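Local coordinates for protein transcriptional regulator, LacI family (Arthrobacter sp., PDB 4RKQ) that probably regulates transcription as a LacI-family factor, in response to a sugar or related small effector bound by its periplasmic-binding-protein-like domain, at residues A[16-30]-A[67-79]. Residues are numbered along the deposited sequence; the frame is centred on the assembly and turned at random.
With EDO (1,2-ethanediol), chain F.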
loop_
_atom_site.group_PDB
_atom_site.type_symbol
_atom_site.label_atom_id
_atom_site.label_comp_id
_atom_site.label_asym_id
_atom_site.label_seq_id
_atom_site.Cartn_x
_atom_site.Cartn_y
_atom_site.Cartn_z
ATOM N N THR A 16 5.570 4.164 -25.986
ATOM C CA THR A 16 5.439 5.276 -25.097
ATOM C C THR A 16 5.867 4.906 -23.692
ATOM O O THR A 16 5.589 3.824 -23.201
ATOM C CB THR A 16 3.992 5.759 -25.074
ATOM O OG1 THR A 16 3.704 6.302 -26.338
ATOM C CG2 THR A 16 3.755 6.830 -23.988
ATOM N N SER A 17 6.573 5.826 -23.058
ATOM C CA SER A 17 7.053 5.629 -21.717
ATOM C C SER A 17 6.497 6.735 -20.862
ATOM O O SER A 17 6.603 7.881 -21.221
ATOM C CB SER A 17 8.587 5.696 -21.722
ATOM O OG SER A 17 9.048 5.706 -20.383
ATOM N N VAL A 18 5.912 6.378 -19.733
ATOM C CA VAL A 18 5.255 7.299 -18.841
ATOM C C VAL A 18 5.851 7.196 -17.426
ATOM O O VAL A 18 6.108 6.109 -16.898
ATOM C CB VAL A 18 3.744 7.045 -18.739
ATOM C CG1 VAL A 18 3.128 8.103 -17.857
ATOM C CG2 VAL A 18 3.125 7.182 -20.105
ATOM N N GLY A 19 6.142 8.342 -16.856
ATOM C CA GLY A 19 6.641 8.400 -15.460
ATOM C C GLY A 19 5.517 8.736 -14.505
ATOM O O GLY A 19 4.670 9.560 -14.801
ATOM N N LEU A 20 5.495 8.065 -13.353
ATOM C CA LEU A 20 4.528 8.316 -12.332
ATOM C C LEU A 20 5.292 8.792 -11.105
ATOM O O LEU A 20 6.151 8.081 -10.573
ATOM C CB LEU A 20 3.823 6.992 -12.025
ATOM C CG LEU A 20 2.491 6.736 -11.400
ATOM C CD1 LEU A 20 1.443 7.754 -11.809
ATOM C CD2 LEU A 20 2.133 5.306 -11.859
ATOM N N ALA A 21 4.979 9.991 -10.654
ATOM C CA ALA A 21 5.634 10.571 -9.470
ATOM C C ALA A 21 4.655 10.530 -8.246
ATOM O O ALA A 21 3.528 11.051 -8.301
ATOM C CB ALA A 21 6.076 11.990 -9.775
ATOM N N ILE A 22 5.053 9.866 -7.179
ATOM C CA ILE A 22 4.229 9.836 -5.979
ATOM C C ILE A 22 5.074 10.224 -4.760
ATOM O O ILE A 22 6.230 9.867 -4.721
ATOM C CB ILE A 22 3.556 8.490 -5.742
ATOM C CG1 ILE A 22 4.565 7.405 -5.884
ATOM C CG2 ILE A 22 2.435 8.280 -6.787
ATOM C CD1 ILE A 22 4.125 6.114 -5.263
ATOM N N PRO A 23 4.471 10.952 -3.814
ATOM C CA PRO A 23 5.232 11.464 -2.685
ATOM C C PRO A 23 5.609 10.428 -1.649
ATOM O O PRO A 23 6.469 10.687 -0.877
ATOM C CB PRO A 23 4.298 12.493 -2.050
ATOM C CG PRO A 23 2.957 12.148 -2.509
ATOM C CD PRO A 23 3.099 11.472 -3.833
ATOM N N ASP A 24 4.908 9.301 -1.586
ATOM C CA ASP A 24 5.297 8.207 -0.696
ATOM C C ASP A 24 4.572 6.978 -1.127
ATOM O O ASP A 24 3.692 7.045 -1.972
ATOM C CB ASP A 24 4.965 8.511 0.781
ATOM C CG ASP A 24 3.478 8.722 1.030
ATOM O OD1 ASP A 24 2.664 7.774 0.873
ATOM O OD2 ASP A 24 3.116 9.860 1.372
ATOM N N LEU A 25 4.980 5.847 -0.562
ATOM C CA LEU A 25 4.315 4.551 -0.748
ATOM C C LEU A 25 3.772 4.011 0.587
ATOM O O LEU A 25 3.308 2.898 0.678
ATOM C CB LEU A 25 5.310 3.555 -1.316
ATOM C CG LEU A 25 5.665 3.700 -2.811
ATOM C CD1 LEU A 25 6.922 2.928 -3.153
ATOM C CD2 LEU A 25 4.504 3.227 -3.647
ATOM N N THR A 26 3.787 4.853 1.600
ATOM C CA THR A 26 3.330 4.478 2.934
ATOM C C THR A 26 1.903 4.890 3.252
ATOM O O THR A 26 1.320 4.364 4.194
ATOM C CB THR A 26 4.283 5.070 4.024
ATOM O OG1 THR A 26 4.321 6.497 3.912
ATOM C CG2 THR A 26 5.703 4.506 3.850
ATOM N N ASN A 27 1.353 5.855 2.527
ATOM C CA ASN A 27 -0.074 6.129 2.582
ATOM C C ASN A 27 -0.691 5.228 1.536
ATOM O O ASN A 27 -0.358 5.365 0.368
ATOM C CB ASN A 27 -0.324 7.579 2.258
ATOM C CG ASN A 27 -1.804 7.901 2.115
ATOM O OD1 ASN A 27 -2.664 7.013 2.073
ATOM N ND2 ASN A 27 -2.097 9.175 1.975
ATOM N N PRO A 28 -1.517 4.252 1.950
ATOM C CA PRO A 28 -1.999 3.249 0.989
ATOM C C PRO A 28 -2.735 3.804 -0.238
ATOM O O PRO A 28 -2.863 3.085 -1.246
ATOM C CB PRO A 28 -2.931 2.379 1.823
ATOM C CG PRO A 28 -2.386 2.498 3.198
ATOM C CD PRO A 28 -1.931 3.926 3.319
ATOM N N TYR A 29 -3.210 5.051 -0.181
ATOM C CA TYR A 29 -3.760 5.672 -1.372
ATOM C C TYR A 29 -2.771 5.625 -2.525
ATOM O O TYR A 29 -3.155 5.350 -3.640
ATOM C CB TYR A 29 -4.149 7.130 -1.098
ATOM C CG TYR A 29 -4.622 7.785 -2.363
ATOM C CD1 TYR A 29 -5.855 7.460 -2.896
ATOM C CD2 TYR A 29 -3.814 8.664 -3.077
ATOM C CE1 TYR A 29 -6.271 8.006 -4.095
ATOM C CE2 TYR A 29 -4.240 9.237 -4.275
ATOM C CZ TYR A 29 -5.463 8.872 -4.793
ATOM O OH TYR A 29 -5.910 9.407 -5.987
ATOM N N PHE A 30 -1.495 5.916 -2.279
ATOM C CA PHE A 30 -0.574 6.121 -3.391
ATOM C C PHE A 30 -0.232 4.844 -4.140
ATOM O O PHE A 30 -0.260 4.856 -5.367
ATOM C CB PHE A 30 0.644 6.978 -3.008
ATOM C CG PHE A 30 0.282 8.417 -2.730
ATOM C CD1 PHE A 30 -0.232 9.205 -3.723
ATOM C CD2 PHE A 30 0.335 8.931 -1.443
ATOM C CE1 PHE A 30 -0.622 10.491 -3.469
ATOM C CE2 PHE A 30 -0.019 10.230 -1.186
ATOM C CZ PHE A 30 -0.499 11.022 -2.206
ATOM N N LEU A 67 12.845 11.706 -13.902
ATOM C CA LEU A 67 12.068 10.890 -14.858
ATOM C C LEU A 67 12.156 11.415 -16.295
ATOM O O LEU A 67 12.206 10.616 -17.233
ATOM C CB LEU A 67 10.621 10.858 -14.432
ATOM C CG LEU A 67 10.200 10.124 -13.161
ATOM C CD1 LEU A 67 8.762 10.427 -12.792
ATOM C CD2 LEU A 67 10.401 8.648 -13.342
ATOM N N ALA A 68 12.200 12.757 -16.445
ATOM C CA ALA A 68 12.068 13.445 -17.733
ATOM C C ALA A 68 12.814 12.781 -18.895
ATOM O O ALA A 68 12.173 12.432 -19.921
ATOM C CB ALA A 68 12.436 14.913 -17.652
ATOM N N PRO A 69 14.125 12.561 -18.749
ATOM C CA PRO A 69 14.846 11.991 -19.911
ATOM C C PRO A 69 14.491 10.550 -20.302
ATOM O O PRO A 69 14.847 10.140 -21.385
ATOM C CB PRO A 69 16.323 12.002 -19.483
ATOM C CG PRO A 69 16.365 12.394 -18.050
ATOM C CD PRO A 69 15.011 12.765 -17.573
ATOM N N GLN A 70 13.813 9.803 -19.448
ATOM C CA GLN A 70 13.432 8.446 -19.782
ATOM C C GLN A 70 11.946 8.269 -20.027
ATOM O O GLN A 70 11.478 7.157 -20.161
ATOM C CB GLN A 70 13.987 7.444 -18.769
ATOM C CG GLN A 70 13.502 7.575 -17.381
ATOM C CD GLN A 70 14.086 6.485 -16.478
ATOM O OE1 GLN A 70 13.762 5.300 -16.584
ATOM N NE2 GLN A 70 14.963 6.889 -15.592
ATOM N N VAL A 71 11.200 9.364 -20.105
ATOM C CA VAL A 71 9.772 9.289 -20.332
ATOM C C VAL A 71 9.328 10.313 -21.340
ATOM O O VAL A 71 10.042 11.246 -21.639
ATOM C CB VAL A 71 8.922 9.507 -19.040
ATOM C CG1 VAL A 71 9.351 8.490 -18.003
ATOM C CG2 VAL A 71 9.021 10.944 -18.529
ATOM N N ASP A 72 8.118 10.108 -21.842
ATOM C CA ASP A 72 7.488 10.989 -22.784
ATOM C C ASP A 72 6.472 11.881 -22.109
ATOM O O ASP A 72 5.966 12.824 -22.720
ATOM C CB ASP A 72 6.758 10.153 -23.814
ATOM C CG ASP A 72 7.690 9.290 -24.620
ATOM O OD1 ASP A 72 8.800 9.753 -24.970
ATOM O OD2 ASP A 72 7.336 8.119 -24.831
ATOM N N ALA A 73 6.156 11.581 -20.857
ATOM C CA ALA A 73 5.088 12.286 -20.130
ATOM C C ALA A 73 5.165 11.872 -18.684
ATOM O O ALA A 73 5.713 10.795 -18.380
ATOM C CB ALA A 73 3.712 11.905 -20.673
ATOM N N VAL A 74 4.547 12.665 -17.814
ATOM C CA VAL A 74 4.511 12.327 -16.389
ATOM C C VAL A 74 3.119 12.516 -15.866
ATOM O O VAL A 74 2.469 13.464 -16.229
ATOM C CB VAL A 74 5.471 13.191 -15.561
ATOM C CG1 VAL A 74 5.302 12.944 -14.059
ATOM C CG2 VAL A 74 6.919 12.951 -15.991
ATOM N N ILE A 75 2.699 11.585 -15.014
ATOM C CA ILE A 75 1.450 11.688 -14.246
ATOM C C ILE A 75 1.902 11.701 -12.785
ATOM O O ILE A 75 2.677 10.817 -12.361
ATOM C CB ILE A 75 0.579 10.453 -14.495
ATOM C CG1 ILE A 75 0.019 10.519 -15.896
ATOM C CG2 ILE A 75 -0.576 10.406 -13.466
ATOM C CD1 ILE A 75 -0.542 9.165 -16.342
ATOM N N GLY A 76 1.490 12.695 -12.011
ATOM C CA GLY A 76 1.974 12.768 -10.642
ATOM C C GLY A 76 1.225 13.625 -9.647
ATOM O O GLY A 76 0.452 14.513 -10.017
ATOM N N TYR A 77 1.485 13.323 -8.388
ATOM C CA TYR A 77 1.158 14.181 -7.271
ATOM C C TYR A 77 2.465 14.873 -6.922
ATOM O O TYR A 77 3.396 14.247 -6.446
ATOM C CB TYR A 77 0.654 13.358 -6.100
ATOM C CG TYR A 77 -0.772 12.912 -6.200
ATOM C CD1 TYR A 77 -1.143 11.783 -6.979
ATOM C CD2 TYR A 77 -1.757 13.586 -5.527
ATOM C CE1 TYR A 77 -2.458 11.373 -7.049
ATOM C CE2 TYR A 77 -3.065 13.184 -5.603
ATOM C CZ TYR A 77 -3.409 12.087 -6.332
ATOM O OH TYR A 77 -4.728 11.746 -6.393
ATOM N N LEU A 78 2.559 16.166 -7.194
ATOM C CA LEU A 78 3.865 16.836 -7.122
ATOM C C LEU A 78 4.076 17.755 -5.926
ATOM O O LEU A 78 5.153 18.364 -5.800
ATOM C CB LEU A 78 4.114 17.619 -8.401
ATOM C CG LEU A 78 4.186 16.766 -9.688
ATOM C CD1 LEU A 78 4.699 17.674 -10.739
ATOM C CD2 LEU A 78 5.076 15.540 -9.546
ATOM N N GLY A 79 3.080 17.861 -5.056
ATOM C CA GLY A 79 3.222 18.657 -3.817
ATOM C C GLY A 79 3.466 20.130 -4.022
ATOM O O GLY A 79 4.163 20.753 -3.240
HETATM C C1 EDO F . -4.220 11.402 0.084
HETATM O O1 EDO F . -4.659 10.292 0.889
HETATM C C2 EDO F . -5.131 11.614 -1.105
HETATM O O2 EDO F . -6.393 12.011 -0.555
HETATM O O HOH W 1 5.322 8.636 -26.905
#
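Gly19 and Ala21 of strand 17-22 pair in parallel with strand 73-76, the two axes 4.6 Å apart at closest approach and their directions differing by 26°. Gly19 N donates to Ala73 O and Gly19 O receives Ile75 N; two residues on, Ala21 repeats the pattern with Ile75 O and Tyr77 N. Near Ser17 the pairing goes on through Asp72: its N donates to Ser17 O, while its OD2 takes Ser17 N at 3.0 Å from above the carboxylate plane. With OG anti to the backbone N (chi1 171°), Ser17 OG donates to Gln70 O at 2.8 Å, in the carbonyl plane and on a lone pair of that oxygen. On one face of the sheet Leu20 CD1 lies against Ile75 CG2 at 3.7 Å, and Val18 CG1 meets Ile75 CD1. The other face is lined by Ala21 CB, 3.7 Å from Leu78 CD2, and by Leu67 CD1 lying close to Gly19 CA.

Following the last of these backbone bonds, the Tyr77 side chain joins an aromatic cluster with the start of helix 29-43. Phe30 points its CE1 edge at the Tyr77 face, 3.7 Å from CG, in a T-shaped pair with planes at 78°; Pro23 CD sits over the centre of one Phe30 face. The Tyr29 and Tyr77 hydroxyls share a hydrogen bond, OH to OH 2.7 Å. Asn27 OD1 caps Tyr29 N, and Asn27 ND2 donates to O1 of an ethanediol, probably from the crystallisation liquor, which also bonds to Arg151, Asn199 and Asp227; the position is consistent with the effector cleft between the lobes in this family.

Strand 47-52 flanks strand 17-22 and strand 94-97 flanks strand 73-76, making this an internal parallel pairing of a Rossmann-like subdomain, with Leu257 of helix 246-262 packed on Val18, Ala73 and Ile75.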